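Local coordinates for protein Abbfa_003403 (Acinetobacter baumannii, PDB 4ZXH) that probably assembles a peptide product as a four-domain nonribosomal peptide synthetase, with condensation, adenylation, carrier and thioesterase domains in one chain, at residues I711-W721 with N732-A743. Numbering follows the deposited sequence.
Sequences INVLQATPATW and NAGLTALCGGEA
W721 and L738 meet through a side-chain-to-backbone hydrogen bond: NE1 of W721 donates to O of L738 over 3.1 Å, the acceptor lying nearly in the indole plane. The same oxygen accepts from N of A716, and the two donors arrive from opposite faces of the carbonyl plane, which gives this buried atom two grips. With CG of W721 beside its own backbone N (chi1 -71°), the indole lies along the sheet face that carries L714, A737 and C739. Its CH2 comes within 3.5 Å of A737 CB, while CD1 is 3.7 Å from C739 SG, an oblique sulfur-aromatic approach. The ring of P718 closes on the same sulfur, CG to SG 3.6 Å. Strands 713-716 and 735-740 run parallel, their axes 13° apart, and helix 718-725 connects them, which defines a beta-alpha-beta crossover within the mixed sheet of the adenylation domain; W721 is thus a helix residue pinned to the second strand. Between the strands, N of T736 donates to O of N712, N of L714 to O of T736, and N of L738 to O of L714, the last at 2.9 Å. On the other sheet face, CB of L738 packs against CB of Q715 at 3.7 Å and its CD1 meets CG1 of V713. The Q715 amide is anchored further out, OE1 by W771 and NE2 by E677, while L676 of helix 674-679 touches both Q715 and L738. Beyond the C-terminal ends of the two strands, OG1 of T717, just before the helix, is hydrogen-bonded to O of K953, and OE2 of E742, in the loop after strand 735-740, to N of L955.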
ATOM      1  N   ILE A 711     -24.068   3.910 -35.600  1.00 62.64           N
ATOM      2  CA  ILE A 711     -24.567   4.335 -34.290  1.00 52.29           C
ATOM      3  C   ILE A 711     -23.883   5.593 -33.744  1.00 57.71           C
ATOM      4  O   ILE A 711     -22.677   5.770 -33.931  1.00 62.19           O
ATOM      5  CB  ILE A 711     -24.387   3.185 -33.283  1.00 46.90           C
ATOM      6  CG1 ILE A 711     -25.248   1.992 -33.701  1.00 47.43           C
ATOM      7  CG2 ILE A 711     -24.694   3.614 -31.869  1.00 49.69           C
ATOM      8  CD1 ILE A 711     -26.711   2.338 -33.908  1.00 43.72           C
ATOM      9  N   ASN A 712     -24.640   6.462 -33.067  1.00 56.71           N
ATOM     10  CA  ASN A 712     -24.041   7.652 -32.452  1.00 59.58           C
ATOM     11  C   ASN A 712     -24.459   7.919 -30.985  1.00 53.15           C
ATOM     12  O   ASN A 712     -24.122   8.960 -30.407  1.00 46.11           O
ATOM     13  CB  ASN A 712     -24.325   8.890 -33.321  1.00 59.94           C
ATOM     14  CG  ASN A 712     -25.777   9.305 -33.311  1.00 63.78           C
ATOM     15  OD1 ASN A 712     -26.654   8.528 -32.945  1.00 70.53           O
ATOM     16  ND2 ASN A 712     -26.043  10.534 -33.739  1.00 65.54           N
ATOM     17  N   VAL A 713     -25.183   6.983 -30.380  1.00 51.06           N
ATOM     18  CA  VAL A 713     -25.385   6.989 -28.925  1.00 47.30           C
ATOM     19  C   VAL A 713     -25.384   5.539 -28.447  1.00 46.29           C
ATOM     20  O   VAL A 713     -26.059   4.685 -29.026  1.00 51.21           O
ATOM     21  CB  VAL A 713     -26.719   7.668 -28.478  1.00 43.40           C
ATOM     22  CG1 VAL A 713     -26.794   7.753 -26.948  1.00 38.29           C
ATOM     23  CG2 VAL A 713     -26.890   9.053 -29.086  1.00 39.20           C
ATOM     24  N   LEU A 714     -24.620   5.248 -27.402  1.00 41.54           N
ATOM     25  CA  LEU A 714     -24.609   3.900 -26.846  1.00 41.33           C
ATOM     26  C   LEU A 714     -24.540   3.976 -25.333  1.00 41.75           C
ATOM     27  O   LEU A 714     -23.643   4.614 -24.783  1.00 40.18           O
ATOM     28  CB  LEU A 714     -23.427   3.087 -27.391  1.00 42.65           C
ATOM     29  CG  LEU A 714     -23.270   1.641 -26.897  1.00 41.56           C
ATOM     30  CD1 LEU A 714     -24.437   0.803 -27.326  1.00 40.48           C
ATOM     31  CD2 LEU A 714     -21.996   1.016 -27.416  1.00 46.35           C
ATOM     32  N   GLN A 715     -25.494   3.343 -24.659  1.00 43.95           N
ATOM     33  CA  GLN A 715     -25.443   3.247 -23.202  1.00 42.20           C
ATOM     34  C   GLN A 715     -25.318   1.779 -22.784  1.00 42.13           C
ATOM     35  O   GLN A 715     -25.949   0.894 -23.367  1.00 39.10           O
ATOM     36  CB  GLN A 715     -26.669   3.917 -22.570  1.00 32.99           C
ATOM     37  CG  GLN A 715     -27.257   3.169 -21.407  1.00 35.64           C
ATOM     38  CD  GLN A 715     -28.280   3.961 -20.599  1.00 35.48           C
ATOM     39  OE1 GLN A 715     -28.058   5.107 -20.214  1.00 28.46           O
ATOM     40  NE2 GLN A 715     -29.452   3.356 -20.411  1.00 32.26           N
ATOM     41  N   ALA A 716     -24.474   1.536 -21.786  1.00 38.59           N
ATOM     42  CA  ALA A 716     -24.101   0.187 -21.394  1.00 40.30           C
ATOM     43  C   ALA A 716     -23.399   0.176 -20.038  1.00 44.01           C
ATOM     44  O   ALA A 716     -22.720   1.138 -19.674  1.00 44.60           O
ATOM     45  CB  ALA A 716     -23.195  -0.438 -22.448  1.00 30.53           C
ATOM     46  N   THR A 717     -23.557  -0.920 -19.302  1.00 39.32           N
ATOM     47  CA  THR A 717     -22.774  -1.148 -18.096  1.00 34.66           C
ATOM     48  C   THR A 717     -21.315  -1.430 -18.465  1.00 44.17           C
ATOM     49  O   THR A 717     -21.025  -1.901 -19.579  1.00 46.52           O
ATOM     50  CB  THR A 717     -23.332  -2.323 -17.288  1.00 29.88           C
ATOM     51  OG1 THR A 717     -23.197  -3.530 -18.051  1.00 29.45           O
ATOM     52  CG2 THR A 717     -24.805  -2.081 -16.955  1.00 24.63           C
ATOM     53  N   PRO A 718     -20.387  -1.137 -17.534  1.00 45.64           N
ATOM     54  CA  PRO A 718     -18.953  -1.421 -17.718  1.00 38.11           C
ATOM     55  C   PRO A 718     -18.662  -2.779 -18.335  1.00 40.87           C
ATOM     56  O   PRO A 718     -17.831  -2.862 -19.235  1.00 44.54           O
ATOM     57  CB  PRO A 718     -18.412  -1.353 -16.299  1.00 33.60           C
ATOM     58  CG  PRO A 718     -19.247  -0.226 -15.677  1.00 35.21           C
ATOM     59  CD  PRO A 718     -20.639  -0.380 -16.287  1.00 40.55           C
ATOM     60  N   ALA A 719     -19.350  -3.818 -17.876  1.00 42.95           N
ATOM     61  CA  ALA A 719     -19.150  -5.164 -18.402  1.00 40.38           C
ATOM     62  C   ALA A 719     -19.192  -5.191 -19.919  1.00 39.40           C
ATOM     63  O   ALA A 719     -18.332  -5.796 -20.550  1.00 40.70           O
ATOM     64  CB  ALA A 719     -20.188  -6.101 -17.844  1.00 47.33           C
ATOM     65  N   THR A 720     -20.183  -4.524 -20.502  1.00 40.28           N
ATOM     66  CA  THR A 720     -20.303  -4.469 -21.953  1.00 35.31           C
ATOM     67  C   THR A 720     -19.151  -3.671 -22.559  1.00 39.84           C
ATOM     68  O   THR A 720     -18.569  -4.082 -23.565  1.00 48.33           O
ATOM     69  CB  THR A 720     -21.635  -3.841 -22.396  1.00 43.50           C
ATOM     70  OG1 THR A 720     -22.718  -4.393 -21.638  1.00 41.70           O
ATOM     71  CG2 THR A 720     -21.883  -4.104 -23.857  1.00 49.24           C
ATOM     72  N   TRP A 721     -18.813  -2.535 -21.951  1.00 45.04           N
ATOM     73  CA  TRP A 721     -17.727  -1.701 -22.481  1.00 42.83           C
ATOM     74  C   TRP A 721     -16.409  -2.455 -22.464  1.00 46.45           C
ATOM     75  O   TRP A 721     -15.649  -2.388 -23.433  1.00 49.00           O
ATOM     76  CB  TRP A 721     -17.585  -0.394 -21.705  1.00 36.14           C
ATOM     77  CG  TRP A 721     -18.707   0.580 -21.935  1.00 38.73           C
ATOM     78  CD1 TRP A 721     -19.629   0.995 -21.018  1.00 36.28           C
ATOM     79  CD2 TRP A 721     -19.032   1.257 -23.160  1.00 41.59           C
ATOM     80  NE1 TRP A 721     -20.509   1.890 -21.592  1.00 37.55           N
ATOM     81  CE2 TRP A 721     -20.168   2.065 -22.913  1.00 38.02           C
ATOM     82  CE3 TRP A 721     -18.482   1.255 -24.447  1.00 35.73           C
ATOM     83  CZ2 TRP A 721     -20.760   2.857 -23.888  1.00 38.52           C
ATOM     84  CZ3 TRP A 721     -19.064   2.042 -25.416  1.00 37.72           C
ATOM     85  CH2 TRP A 721     -20.189   2.837 -25.135  1.00 43.58           C
ATOM     86  N   ASN A 732     -15.321   5.122 -32.312  1.00 67.28           N
ATOM     87  CA  ASN A 732     -16.116   6.058 -33.108  1.00 63.86           C
ATOM     88  C   ASN A 732     -16.079   7.444 -32.463  1.00 62.46           C
ATOM     89  O   ASN A 732     -16.523   7.612 -31.322  1.00 64.76           O
ATOM     90  CB  ASN A 732     -17.563   5.572 -33.235  1.00 65.86           C
ATOM     91  CG  ASN A 732     -18.420   6.469 -34.130  1.00 66.95           C
ATOM     92  OD1 ASN A 732     -17.948   7.472 -34.677  1.00 59.77           O
ATOM     93  ND2 ASN A 732     -19.700   6.110 -34.271  1.00 70.58           N
ATOM     94  N   ALA A 733     -15.565   8.433 -33.191  1.00 64.36           N
ATOM     95  CA  ALA A 733     -15.332   9.761 -32.621  1.00 67.67           C
ATOM     96  C   ALA A 733     -16.604  10.608 -32.603  1.00 72.69           C
ATOM     97  O   ALA A 733     -16.626  11.698 -32.025  1.00 76.80           O
ATOM     98  CB  ALA A 733     -14.218  10.482 -33.384  1.00 60.69           C
ATOM     99  N   GLY A 734     -17.665  10.099 -33.222  1.00 72.00           N
ATOM    100  CA  GLY A 734     -18.953  10.771 -33.207  1.00 72.19           C
ATOM    101  C   GLY A 734     -19.927  10.129 -32.236  1.00 73.95           C
ATOM    102  O   GLY A 734     -21.075  10.566 -32.111  1.00 75.26           O
ATOM    103  N   LEU A 735     -19.466   9.092 -31.542  1.00 70.98           N
ATOM    104  CA  LEU A 735     -20.320   8.357 -30.611  1.00 65.35           C
ATOM    105  C   LEU A 735     -20.344   8.975 -29.213  1.00 61.39           C
ATOM    106  O   LEU A 735     -19.300   9.254 -28.618  1.00 63.80           O
ATOM    107  CB  LEU A 735     -19.864   6.901 -30.512  1.00 59.81           C
ATOM    108  CG  LEU A 735     -20.581   6.050 -29.468  1.00 51.98           C
ATOM    109  CD1 LEU A 735     -21.947   5.632 -29.975  1.00 59.98           C
ATOM    110  CD2 LEU A 735     -19.748   4.835 -29.094  1.00 53.38           C
ATOM    111  N   THR A 736     -21.546   9.188 -28.697  1.00 56.66           N
ATOM    112  CA  THR A 736     -21.714   9.595 -27.314  1.00 54.30           C
ATOM    113  C   THR A 736     -21.986   8.369 -26.448  1.00 51.91           C
ATOM    114  O   THR A 736     -22.967   7.665 -26.654  1.00 61.21           O
ATOM    115  CB  THR A 736     -22.853  10.607 -27.152  1.00 50.62           C
ATOM    116  OG1 THR A 736     -22.451  11.871 -27.705  1.00 54.42           O
ATOM    117  CG2 THR A 736     -23.187  10.780 -25.682  1.00 42.65           C
ATOM    118  N   ALA A 737     -21.106   8.118 -25.486  1.00 46.88           N
ATOM    119  CA  ALA A 737     -21.206   6.936 -24.639  1.00 41.85           C
ATOM    120  C   ALA A 737     -21.752   7.247 -23.244  1.00 43.70           C
ATOM    121  O   ALA A 737     -21.499   8.306 -22.667  1.00 46.90           O
ATOM    122  CB  ALA A 737     -19.849   6.264 -24.525  1.00 39.08           C
ATOM    123  N   LEU A 738     -22.513   6.308 -22.707  1.00 41.24           N
ATOM    124  CA  LEU A 738     -22.971   6.417 -21.342  1.00 39.21           C
ATOM    125  C   LEU A 738     -22.545   5.155 -20.626  1.00 44.83           C
ATOM    126  O   LEU A 738     -22.708   4.049 -21.146  1.00 43.22           O
ATOM    127  CB  LEU A 738     -24.485   6.603 -21.261  1.00 33.62           C
ATOM    128  CG  LEU A 738     -25.010   7.951 -21.741  1.00 43.33           C
ATOM    129  CD1 LEU A 738     -25.218   7.940 -23.246  1.00 44.49           C
ATOM    130  CD2 LEU A 738     -26.294   8.311 -21.031  1.00 48.69           C
ATOM    131  N   CYS A 739     -21.987   5.332 -19.437  1.00 43.87           N
ATOM    132  CA  CYS A 739     -21.544   4.217 -18.622  1.00 40.06           C
ATOM    133  C   CYS A 739     -22.202   4.327 -17.259  1.00 41.19           C
ATOM    134  O   CYS A 739     -22.030   5.341 -16.580  1.00 44.40           O
ATOM    135  CB  CYS A 739     -20.022   4.228 -18.494  1.00 40.71           C
ATOM    136  SG  CYS A 739     -19.299   2.757 -17.771  1.00 51.03           S
ATOM    137  N   GLY A 740     -22.965   3.308 -16.865  1.00 34.95           N
ATOM    138  CA  GLY A 740     -23.661   3.344 -15.587  1.00 36.02           C
ATOM    139  C   GLY A 740     -23.902   1.978 -14.978  1.00 39.26           C
ATOM    140  O   GLY A 740     -23.616   0.963 -15.606  1.00 38.68           O
ATOM    141  N   GLY A 741     -24.423   1.955 -13.750  1.00 39.56           N
ATOM    142  CA  GLY A 741     -24.794   0.715 -13.081  1.00 32.42           C
ATOM    143  C   GLY A 741     -23.761   0.225 -12.084  1.00 38.63           C
ATOM    144  O   GLY A 741     -24.091  -0.381 -11.062  1.00 42.28           O
ATOM    145  N   GLU A 742     -22.498   0.481 -12.405  1.00 40.05           N
ATOM    146  CA  GLU A 742     -21.380   0.190 -11.524  1.00 39.22           C
ATOM    147  C   GLU A 742     -20.365   1.328 -11.550  1.00 42.62           C
ATOM    148  O   GLU A 742     -20.434   2.216 -12.398  1.00 42.65           O
ATOM    149  CB  GLU A 742     -20.716  -1.117 -11.923  1.00 46.38           C
ATOM    150  CG  GLU A 742     -21.342  -2.322 -11.276  1.00 55.59           C
ATOM    151  CD  GLU A 742     -20.612  -3.604 -11.609  1.00 64.18           C
ATOM    152  OE1 GLU A 742     -20.030  -3.714 -12.720  1.00 55.40           O
ATOM    153  OE2 GLU A 742     -20.595  -4.489 -10.730  1.00 79.24           O
ATOM    154  N   ALA A 743     -19.424   1.307 -10.616  1.00 48.49           N
ATOM    155  CA  ALA A 743     -18.420   2.358 -10.554  1.00 49.54           C
ATOM    156  C   ALA A 743     -17.577   2.357 -11.824  1.00 46.43           C
ATOM    157  O   ALA A 743     -17.304   1.303 -12.404  1.00 44.65           O
ATOM    158  CB  ALA A 743     -17.544   2.186  -9.330  1.00 51.05           C
TER